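Local structure of glycine betaine/carnitine/choline ABC transporter (Staphylococcus aureus subsp. aureus Mu50, 3O66) at residues M119-V133 with I202-K214. The protein probably binds glycine betaine, carnitine or choline as the substrate-binding component of an ABC import system. Residues are numbered along the deposited sequence; the frame is centred on the assembly and turned at random.
Sequences MVTKETAKKYHLETV and IAAYDLKVLKDDK
Val120 and Lys208 exchange backbone hydrogen bonds in both directions, Lys208 N to Val120 O at 2.8 Å and Val120 N to Lys208 O at 3.0 Å, and this hydrogen-bonded antiparallel pair illustrates how an edge strand can combine a packed apolar side with a polar rim. On the face of Met119 and Val209, the selenomethionine Met119 packs against Ile202 and Leu207. A turn about its CG-SE bond (chi3 69°) brings methyl CE to 3.8 Å from Ile202 CD1, the two side chains crossing nearly at right angles; Tyr182 and Leu185 of helix 181-186 also touch Met119. A second apolar cluster lies beyond the strand pair, on the Val120 side, where Leu210 CD2 comes within 3.7 Å of Leu130 CB and Leu210 CB lies against Val133 CG2. Strand 208-209 is an outermost strand of one of two mixed five-stranded sheets, a two-lobed design consistent with the periplasmic-binding-protein fold, and the chain after helix 122-128 returns to meet Lys211 in a single backbone bridge: Lys211 N donates to Glu131 O and Val133 N to Lys211 O. The solvent rim is looser and charged. Lys208 runs alongside Val120 and over Ala125 CB, then, turned at chi2 (83°), carries NZ to 2.8 Å from Glu131 OE1 in a salt bridge. The ammonium meets OE1 from above the carboxylate plane, 37° out of it. A water joins Glu131 OE1 to Lys211 NZ, and another links Lys122 N with Tyr205 O. Near the latter, exposed Lys122, modelled in two conformers, approaches Asp206 only uncertainly.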
# COMPACT_ATOMS: atom_id res chain seq x y z
N MSE A 119 10.22 9.80 -7.02
CA MSE A 119 9.20 10.76 -7.43
C MSE A 119 9.78 12.15 -7.53
O MSE A 119 10.79 12.48 -6.87
CB MSE A 119 7.97 10.72 -6.53
CG MSE A 119 8.30 10.98 -5.05
SE MSE A 119 6.75 10.70 -3.89
CE MSE A 119 6.65 8.75 -4.09
N VAL A 120 9.14 12.94 -8.39
CA VAL A 120 9.60 14.30 -8.72
C VAL A 120 8.40 15.22 -8.82
O VAL A 120 7.25 14.74 -8.85
CB VAL A 120 10.40 14.33 -10.05
CG1 VAL A 120 11.63 13.44 -9.93
CG2 VAL A 120 9.51 13.97 -11.32
N THR A 121 8.64 16.52 -8.90
CA THR A 121 7.53 17.44 -9.17
C THR A 121 7.13 17.37 -10.66
O THR A 121 7.92 16.91 -11.50
CB THR A 121 7.89 18.90 -8.93
OG1 THR A 121 8.97 19.27 -9.82
CG2 THR A 121 8.28 19.18 -7.42
N LYS A 122 5.95 17.88 -10.99
CA LYS A 122 5.54 18.00 -12.40
C LYS A 122 6.48 18.89 -13.22
O LYS A 122 6.75 18.58 -14.37
CB LYS A 122 4.08 18.46 -12.52
CG LYS A 122 3.81 19.88 -12.04
CD LYS A 122 2.42 20.34 -12.46
CE LYS A 122 1.95 21.49 -11.58
NZ LYS A 122 2.22 21.17 -10.15
N GLU A 123 7.00 19.96 -12.63
CA GLU A 123 7.93 20.81 -13.40
C GLU A 123 9.25 20.09 -13.71
O GLU A 123 9.82 20.25 -14.79
CB GLU A 123 8.21 22.16 -12.71
CG GLU A 123 9.30 22.98 -13.40
CD GLU A 123 9.54 24.34 -12.76
OE1 GLU A 123 9.97 24.39 -11.59
OE2 GLU A 123 9.31 25.38 -13.45
N THR A 124 9.72 19.28 -12.77
CA THR A 124 10.94 18.49 -12.97
C THR A 124 10.71 17.36 -14.00
O THR A 124 11.55 17.10 -14.87
CB THR A 124 11.45 17.96 -11.63
OG1 THR A 124 11.88 19.08 -10.83
CG2 THR A 124 12.65 17.03 -11.81
N ALA A 125 9.56 16.69 -13.91
CA ALA A 125 9.26 15.63 -14.87
C ALA A 125 9.18 16.18 -16.30
O ALA A 125 9.58 15.48 -17.24
CB ALA A 125 7.96 14.87 -14.51
N LYS A 126 8.68 17.40 -16.45
CA LYS A 126 8.60 18.04 -17.77
C LYS A 126 9.98 18.44 -18.29
O LYS A 126 10.28 18.25 -19.47
CB LYS A 126 7.68 19.27 -17.76
CG LYS A 126 6.19 18.97 -17.94
CD LYS A 126 5.33 20.26 -17.72
CE LYS A 126 4.90 20.41 -16.24
NZ LYS A 126 4.84 21.82 -15.71
N LYS A 127 10.80 19.00 -17.39
CA LYS A 127 12.11 19.56 -17.75
C LYS A 127 13.01 18.46 -18.30
O LYS A 127 13.72 18.67 -19.26
CB LYS A 127 12.75 20.21 -16.51
CG LYS A 127 14.12 20.87 -16.76
CD LYS A 127 14.55 21.62 -15.49
CE LYS A 127 16.02 22.03 -15.50
NZ LYS A 127 16.34 22.94 -16.63
N TYR A 128 12.94 17.29 -17.68
CA TYR A 128 13.86 16.20 -17.95
C TYR A 128 13.18 15.00 -18.64
O TYR A 128 13.81 13.96 -18.83
CB TYR A 128 14.55 15.76 -16.65
CG TYR A 128 15.41 16.82 -16.00
CD1 TYR A 128 16.60 17.28 -16.60
CD2 TYR A 128 15.06 17.36 -14.77
CE1 TYR A 128 17.40 18.26 -15.99
CE2 TYR A 128 15.84 18.33 -14.15
CZ TYR A 128 17.00 18.77 -14.77
OH TYR A 128 17.73 19.72 -14.13
N HIS A 129 11.90 15.16 -19.00
CA HIS A 129 11.11 14.13 -19.69
C HIS A 129 11.14 12.78 -18.96
O HIS A 129 11.51 11.74 -19.55
CB HIS A 129 11.58 14.01 -21.15
CG HIS A 129 11.72 15.33 -21.84
ND1 HIS A 129 10.63 16.09 -22.20
CD2 HIS A 129 12.82 16.03 -22.21
CE1 HIS A 129 11.05 17.21 -22.78
NE2 HIS A 129 12.37 17.20 -22.80
N LEU A 130 10.70 12.81 -17.70
CA LEU A 130 10.83 11.66 -16.80
C LEU A 130 9.58 10.80 -16.73
O LEU A 130 8.51 11.29 -16.35
CB LEU A 130 11.23 12.12 -15.38
CG LEU A 130 12.48 13.01 -15.25
CD1 LEU A 130 12.74 13.45 -13.79
CD2 LEU A 130 13.73 12.33 -15.84
N GLU A 131 9.72 9.51 -17.02
CA GLU A 131 8.65 8.54 -16.83
C GLU A 131 9.10 7.36 -15.97
O GLU A 131 8.35 6.82 -15.16
CB GLU A 131 8.14 8.04 -18.19
CG GLU A 131 7.24 9.06 -18.89
CD GLU A 131 5.88 9.23 -18.20
OE1 GLU A 131 5.45 8.33 -17.44
OE2 GLU A 131 5.22 10.27 -18.43
N THR A 132 10.36 6.99 -16.16
CA THR A 132 10.93 5.82 -15.48
C THR A 132 12.12 6.24 -14.64
O THR A 132 12.66 7.35 -14.79
CB THR A 132 11.42 4.74 -16.49
OG1 THR A 132 12.61 5.19 -17.16
CG2 THR A 132 10.30 4.36 -17.51
N VAL A 133 12.53 5.36 -13.75
CA VAL A 133 13.70 5.63 -12.91
C VAL A 133 14.95 5.73 -13.80
O VAL A 133 15.80 6.61 -13.60
CB VAL A 133 13.86 4.55 -11.83
CG1 VAL A 133 15.17 4.73 -11.10
CG2 VAL A 133 12.67 4.61 -10.85
N ILE A 202 1.19 13.11 -2.74
CA ILE A 202 1.39 12.93 -4.18
C ILE A 202 0.19 13.54 -4.92
O ILE A 202 0.36 14.19 -5.95
CB ILE A 202 1.55 11.44 -4.56
CG1 ILE A 202 2.88 10.88 -3.99
CG2 ILE A 202 1.50 11.28 -6.05
CD1 ILE A 202 2.95 9.36 -3.96
N ALA A 203 -1.01 13.36 -4.36
CA ALA A 203 -2.22 14.00 -4.89
C ALA A 203 -2.25 15.49 -4.53
O ALA A 203 -2.62 16.34 -5.35
CB ALA A 203 -3.53 13.27 -4.38
N ALA A 204 -1.85 15.84 -3.32
CA ALA A 204 -1.96 17.24 -2.92
C ALA A 204 -1.04 18.15 -3.74
O ALA A 204 -1.41 19.30 -4.04
CB ALA A 204 -1.70 17.41 -1.44
N TYR A 205 0.14 17.63 -4.09
CA TYR A 205 1.18 18.42 -4.74
C TYR A 205 1.39 18.04 -6.20
O TYR A 205 2.32 18.54 -6.85
CB TYR A 205 2.51 18.28 -4.01
CG TYR A 205 2.45 18.61 -2.55
CD1 TYR A 205 1.46 19.46 -2.04
CD2 TYR A 205 3.41 18.13 -1.67
CE1 TYR A 205 1.40 19.77 -0.70
CE2 TYR A 205 3.37 18.44 -0.32
CZ TYR A 205 2.37 19.27 0.16
OH TYR A 205 2.32 19.58 1.48
N ASP A 206 0.51 17.17 -6.70
CA ASP A 206 0.54 16.71 -8.09
C ASP A 206 1.96 16.20 -8.47
O ASP A 206 2.52 16.60 -9.48
CB ASP A 206 0.06 17.83 -9.05
CG ASP A 206 -0.36 17.30 -10.41
OD1 ASP A 206 -0.71 16.11 -10.54
OD2 ASP A 206 -0.34 18.10 -11.36
N LEU A 207 2.52 15.35 -7.62
CA LEU A 207 3.88 14.80 -7.85
C LEU A 207 3.81 13.69 -8.91
O LEU A 207 2.74 13.11 -9.13
CB LEU A 207 4.45 14.27 -6.54
CG LEU A 207 4.59 15.23 -5.34
CD1 LEU A 207 5.12 14.49 -4.10
CD2 LEU A 207 5.53 16.40 -5.69
N LYS A 208 4.93 13.44 -9.58
CA LYS A 208 5.04 12.43 -10.62
C LYS A 208 5.83 11.25 -10.07
O LYS A 208 7.00 11.37 -9.73
CB LYS A 208 5.73 13.01 -11.87
CG LYS A 208 6.15 11.93 -12.92
CD LYS A 208 4.98 11.54 -13.85
CE LYS A 208 5.41 10.37 -14.77
NZ LYS A 208 4.20 9.83 -15.41
N VAL A 209 5.18 10.10 -9.96
CA VAL A 209 5.87 8.89 -9.46
C VAL A 209 6.48 8.20 -10.65
O VAL A 209 5.78 8.00 -11.66
CB VAL A 209 4.88 7.98 -8.76
CG1 VAL A 209 5.59 6.68 -8.25
CG2 VAL A 209 4.19 8.77 -7.62
N LEU A 210 7.76 7.83 -10.56
CA LEU A 210 8.47 7.21 -11.68
C LEU A 210 8.34 5.69 -11.66
O LEU A 210 8.32 5.08 -10.59
CB LEU A 210 9.95 7.62 -11.67
CG LEU A 210 10.22 9.14 -11.78
CD1 LEU A 210 11.72 9.40 -11.70
CD2 LEU A 210 9.67 9.68 -13.10
N LYS A 211 8.24 5.08 -12.85
CA LYS A 211 8.13 3.62 -12.95
C LYS A 211 9.49 2.98 -12.66
O LYS A 211 10.52 3.44 -13.18
CB LYS A 211 7.61 3.20 -14.34
CG LYS A 211 6.14 3.57 -14.56
CD LYS A 211 5.58 3.16 -15.93
CE LYS A 211 6.24 3.92 -17.08
NZ LYS A 211 5.61 3.58 -18.42
N ASP A 212 9.48 1.97 -11.80
CA ASP A 212 10.68 1.17 -11.46
C ASP A 212 10.88 0.13 -12.59
O ASP A 212 10.50 -1.05 -12.47
CB ASP A 212 10.44 0.52 -10.09
CG ASP A 212 11.57 -0.40 -9.61
OD1 ASP A 212 12.74 -0.38 -10.10
OD2 ASP A 212 11.24 -1.16 -8.67
N ASP A 213 11.46 0.60 -13.69
CA ASP A 213 11.54 -0.19 -14.93
C ASP A 213 12.45 -1.42 -14.81
O ASP A 213 12.29 -2.37 -15.58
CB ASP A 213 12.02 0.68 -16.09
CG ASP A 213 13.34 1.39 -15.79
OD1 ASP A 213 13.32 2.42 -15.07
OD2 ASP A 213 14.41 0.89 -16.25
N LYS A 214 13.39 -1.41 -13.86
CA LYS A 214 14.26 -2.56 -13.63
C LYS A 214 13.79 -3.48 -12.48
O LYS A 214 14.45 -4.47 -12.17
CB LYS A 214 15.71 -2.10 -13.39
CG LYS A 214 16.37 -1.54 -14.65
CD LYS A 214 17.85 -1.29 -14.43
CE LYS A 214 18.53 -0.94 -15.75
NZ LYS A 214 19.75 -1.81 -15.90
O HOH W 1 4.46 18.75 -8.71
O HOH W 2 5.71 7.29 -14.39
O HOH W 3 5.40 6.03 -19.31